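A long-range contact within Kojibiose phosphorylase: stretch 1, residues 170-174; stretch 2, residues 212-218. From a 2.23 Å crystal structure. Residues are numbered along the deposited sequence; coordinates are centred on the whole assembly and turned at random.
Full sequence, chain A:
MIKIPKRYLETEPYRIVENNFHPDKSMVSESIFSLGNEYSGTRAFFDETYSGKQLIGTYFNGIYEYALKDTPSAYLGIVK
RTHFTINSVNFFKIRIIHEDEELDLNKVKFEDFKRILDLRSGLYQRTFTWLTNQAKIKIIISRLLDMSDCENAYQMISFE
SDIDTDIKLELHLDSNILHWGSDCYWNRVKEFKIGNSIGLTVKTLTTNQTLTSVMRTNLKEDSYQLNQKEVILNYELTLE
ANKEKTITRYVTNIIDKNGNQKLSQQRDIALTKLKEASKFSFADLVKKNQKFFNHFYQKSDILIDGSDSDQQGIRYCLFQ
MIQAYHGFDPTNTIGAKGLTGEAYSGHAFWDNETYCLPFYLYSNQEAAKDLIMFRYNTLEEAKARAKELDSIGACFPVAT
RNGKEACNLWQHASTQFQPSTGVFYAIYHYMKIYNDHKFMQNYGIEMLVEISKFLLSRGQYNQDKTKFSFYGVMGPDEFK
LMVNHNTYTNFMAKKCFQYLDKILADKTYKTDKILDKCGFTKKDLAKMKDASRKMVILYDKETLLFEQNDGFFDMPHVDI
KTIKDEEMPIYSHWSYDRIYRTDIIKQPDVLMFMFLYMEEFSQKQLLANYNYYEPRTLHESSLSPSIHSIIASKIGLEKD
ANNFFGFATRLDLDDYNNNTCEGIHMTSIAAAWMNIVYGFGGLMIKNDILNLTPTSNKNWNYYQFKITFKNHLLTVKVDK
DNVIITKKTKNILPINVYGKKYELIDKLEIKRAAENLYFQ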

ATOM      1  N   GLU A 170     -15.821 -31.517  34.231  1.00 40.91           N
ATOM      2  CA  GLU A 170     -14.765 -30.518  34.531  1.00 40.95           C
ATOM      3  C   GLU A 170     -15.306 -29.126  34.160  1.00 40.05           C
ATOM      4  O   GLU A 170     -15.742 -28.975  33.024  1.00 39.05           O
ATOM      5  CB  GLU A 170     -13.486 -30.823  33.750  1.00 42.03           C
ATOM      6  CG  GLU A 170     -12.889 -32.193  34.038  1.00 43.95           C
ATOM      7  CD  GLU A 170     -11.621 -32.544  33.264  1.00 45.22           C
ATOM      8  OE1 GLU A 170     -11.178 -31.730  32.421  1.00 47.02           O
ATOM      9  OE2 GLU A 170     -11.082 -33.639  33.487  1.00 46.07           O
ATOM     10  N   LEU A 171     -15.283 -28.174  35.092  1.00 39.02           N
ATOM     11  CA  LEU A 171     -15.493 -26.734  34.818  1.00 40.24           C
ATOM     12  C   LEU A 171     -14.126 -26.043  34.732  1.00 39.57           C
ATOM     13  O   LEU A 171     -13.332 -26.150  35.699  1.00 37.62           O
ATOM     14  CB  LEU A 171     -16.366 -26.095  35.906  1.00 40.49           C
ATOM     15  CG  LEU A 171     -17.693 -26.778  36.227  1.00 40.35           C
ATOM     16  CD1 LEU A 171     -18.514 -25.886  37.137  1.00 40.38           C
ATOM     17  CD2 LEU A 171     -18.474 -27.116  34.968  1.00 40.52           C
ATOM     18  N   HIS A 172     -13.893 -25.333  33.623  1.00 38.78           N
ATOM     19  CA  HIS A 172     -12.620 -24.629  33.327  1.00 39.07           C
ATOM     20  C   HIS A 172     -12.830 -23.108  33.293  1.00 38.73           C
ATOM     21  O   HIS A 172     -13.870 -22.653  32.760  1.00 38.90           O
ATOM     22  CB  HIS A 172     -12.055 -25.108  31.992  1.00 39.34           C
ATOM     23  CG  HIS A 172     -11.683 -26.549  31.925  1.00 40.23           C
ATOM     24  ND1 HIS A 172     -10.516 -26.974  31.314  1.00 41.43           N
ATOM     25  CD2 HIS A 172     -12.323 -27.664  32.329  1.00 40.64           C
ATOM     26  CE1 HIS A 172     -10.456 -28.288  31.353  1.00 41.72           C
ATOM     27  NE2 HIS A 172     -11.547 -28.732  31.975  1.00 41.69           N
ATOM     28  N   LEU A 173     -11.868 -22.356  33.830  1.00 38.22           N
ATOM     29  CA  LEU A 173     -11.508 -21.003  33.343  1.00 37.88           C
ATOM     30  C   LEU A 173     -10.193 -21.151  32.578  1.00 37.90           C
ATOM     31  O   LEU A 173      -9.196 -21.568  33.202  1.00 39.78           O
ATOM     32  CB  LEU A 173     -11.353 -20.021  34.508  1.00 38.13           C
ATOM     33  CG  LEU A 173     -12.482 -20.020  35.531  1.00 37.85           C
ATOM     34  CD1 LEU A 173     -12.155 -19.051  36.649  1.00 38.45           C
ATOM     35  CD2 LEU A 173     -13.820 -19.667  34.888  1.00 37.49           C
ATOM     36  N   ASP A 174     -10.217 -20.871  31.278  1.00 37.07           N
ATOM     37  CA  ASP A 174      -9.115 -21.141  30.323  1.00 37.85           C
ATOM     38  C   ASP A 174      -8.652 -19.811  29.741  1.00 37.71           C
ATOM     39  O   ASP A 174      -9.413 -19.241  28.934  1.00 38.38           O
ATOM     40  CB  ASP A 174      -9.568 -22.087  29.202  1.00 37.96           C
ATOM     41  CG  ASP A 174      -8.507 -22.292  28.133  1.00 38.61           C
ATOM     42  OD1 ASP A 174      -7.384 -21.806  28.360  1.00 40.30           O
ATOM     43  OD2 ASP A 174      -8.799 -22.939  27.083  1.00 37.94           O
ATOM     44  N   THR A 212      -9.187 -10.497  36.423  1.00 39.18           N
ATOM     45  CA  THR A 212      -9.380 -11.601  37.398  1.00 40.07           C
ATOM     46  C   THR A 212     -10.695 -12.295  37.068  1.00 40.11           C
ATOM     47  O   THR A 212     -11.730 -11.604  37.004  1.00 40.36           O
ATOM     48  CB  THR A 212      -9.341 -11.121  38.854  1.00 40.29           C
ATOM     49  OG1 THR A 212      -8.014 -10.678  39.109  1.00 41.14           O
ATOM     50  CG2 THR A 212      -9.685 -12.209  39.847  1.00 40.74           C
ATOM     51  N   SER A 213     -10.622 -13.597  36.808  1.00 40.40           N
ATOM     52  CA  SER A 213     -11.785 -14.476  36.564  1.00 39.63           C
ATOM     53  C   SER A 213     -11.917 -15.439  37.733  1.00 39.93           C
ATOM     54  O   SER A 213     -10.937 -16.180  37.989  1.00 40.18           O
ATOM     55  CB  SER A 213     -11.650 -15.228  35.276  1.00 39.51           C
ATOM     56  OG  SER A 213     -12.841 -15.963  35.036  1.00 39.43           O
ATOM     57  N   VAL A 214     -13.073 -15.413  38.405  1.00 39.56           N
ATOM     58  CA  VAL A 214     -13.354 -16.297  39.570  1.00 41.06           C
ATOM     59  C   VAL A 214     -14.676 -17.036  39.349  1.00 40.91           C
ATOM     60  O   VAL A 214     -15.642 -16.421  38.856  1.00 40.52           O
ATOM     61  CB  VAL A 214     -13.364 -15.498  40.885  1.00 41.39           C
ATOM     62  CG1 VAL A 214     -11.972 -14.972  41.225  1.00 42.12           C
ATOM     63  CG2 VAL A 214     -14.377 -14.366  40.847  1.00 41.43           C
ATOM     64  N   MET A 215     -14.714 -18.314  39.711  1.00 40.73           N
ATOM     65  CA  MET A 215     -15.964 -19.098  39.689  1.00 40.85           C
ATOM     66  C   MET A 215     -16.142 -19.855  41.005  1.00 40.99           C
ATOM     67  O   MET A 215     -15.180 -20.022  41.759  1.00 40.51           O
ATOM     68  CB  MET A 215     -15.990 -20.080  38.521  1.00 40.20           C
ATOM     69  CG  MET A 215     -14.948 -21.146  38.598  1.00 39.93           C
ATOM     70  SD  MET A 215     -15.291 -22.353  37.315  1.00 39.92           S
ATOM     71  CE  MET A 215     -13.785 -23.325  37.330  1.00 40.75           C
ATOM     72  N   ARG A 216     -17.383 -20.238  41.252  1.00 40.97           N
ATOM     73  CA  ARG A 216     -17.810 -21.135  42.344  1.00 41.32           C
ATOM     74  C   ARG A 216     -19.153 -21.722  41.919  1.00 40.92           C
ATOM     75  O   ARG A 216     -19.752 -21.163  40.968  1.00 41.06           O
ATOM     76  CB  ARG A 216     -17.968 -20.361  43.650  1.00 41.70           C
ATOM     77  CG  ARG A 216     -19.197 -19.472  43.662  1.00 41.19           C
ATOM     78  CD  ARG A 216     -19.173 -18.539  44.839  1.00 41.65           C
ATOM     79  NE  ARG A 216     -19.644 -19.171  46.059  1.00 41.59           N
ATOM     80  CZ  ARG A 216     -18.971 -19.191  47.203  1.00 42.72           C
ATOM     81  NH1 ARG A 216     -17.753 -18.667  47.278  1.00 43.62           N
ATOM     82  NH2 ARG A 216     -19.499 -19.775  48.268  1.00 42.46           N
ATOM     83  N   THR A 217     -19.625 -22.752  42.621  1.00 39.86           N
ATOM     84  CA  THR A 217     -20.770 -23.596  42.183  1.00 39.27           C
ATOM     85  C   THR A 217     -21.614 -23.905  43.422  1.00 39.08           C
ATOM     86  O   THR A 217     -21.227 -23.455  44.514  1.00 38.01           O
ATOM     87  CB  THR A 217     -20.297 -24.839  41.407  1.00 39.14           C
ATOM     88  OG1 THR A 217     -19.806 -25.834  42.309  1.00 39.03           O
ATOM     89  CG2 THR A 217     -19.214 -24.533  40.393  1.00 38.37           C
ATOM     90  N   ASN A 218     -22.740 -24.585  43.220  1.00 39.05           N
ATOM     91  CA  ASN A 218     -23.653 -25.058  44.294  1.00 40.65           C
ATOM     92  C   ASN A 218     -23.338 -26.541  44.577  1.00 41.36           C
ATOM     93  O   ASN A 218     -24.233 -27.295  44.913  1.00 43.12           O
ATOM     94  CB  ASN A 218     -25.123 -24.784  43.919  1.00 39.63           C
ATOM     95  CG  ASN A 218     -25.547 -25.461  42.626  1.00 39.39           C
ATOM     96  OD1 ASN A 218     -24.712 -26.045  41.940  1.00 39.60           O
ATOM     97  ND2 ASN A 218     -26.823 -25.391  42.265  1.00 39.34           N
TER

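The two stretches are β-strands running nearly antiparallel, with 168° between their directions, yet their axes come no closer than 8.5 Å. Hydrogen-bonded neighbours in a sheet lie about 5 Å apart, so these strands pack through side chains, and no hydrogen bond crosses between them. Leu171 and Leu173 point toward stretch 2, while stretch 2 answers with Ser213, Met215 and Thr217; the alternation of an extended chain turns the residues between them the other way.

Along stretch 2, Thr212 lies out of reach, and contact begins at Ser213, with Ser213 CA 7.3 Å from Leu173 CA. Its small side chain lets the leucine come close to the backbone: Leu173 CD1 lies 3.4 Å from Ser213 O and 3.6 Å from Ser213 OG. These are van der Waals contacts, since a methyl group offers the oxygens no conventional hydrogen bond; the serine hydroxyl is satisfied elsewhere in the structure. Val214 points away and contributes little.

Met215 is the centre of the contact. Its long, unbranched side chain, with chi1 p and both chi2 and chi3 t, reaches between the two leucines. The thioether is apolar enough to pack against Leu173, with Met215 SD 3.9 Å from Leu173 CD2, and the terminal methyl continues to Leu171, where Met215 CE lies 4.0 Å from Leu171 CB and 3.3 Å from Leu171 O. Both leucines adopt the m, t rotamer.

Arg216 turns away, its charged group kept off this apolar surface. Thr217 points back and presents its methyl, Thr217 CG2 lying 3.6 Å from Leu171 CD1, while its hydroxyl is hydrogen-bonded to a residue flanking one of the stretches; a β-branched threonine thus serves both needs. Asn218, in the loop or turn, makes no contact.

On stretch 1, His172 points away, and His172 NE2 donates a hydrogen bond to Glu170 OE1 at 3.1 Å.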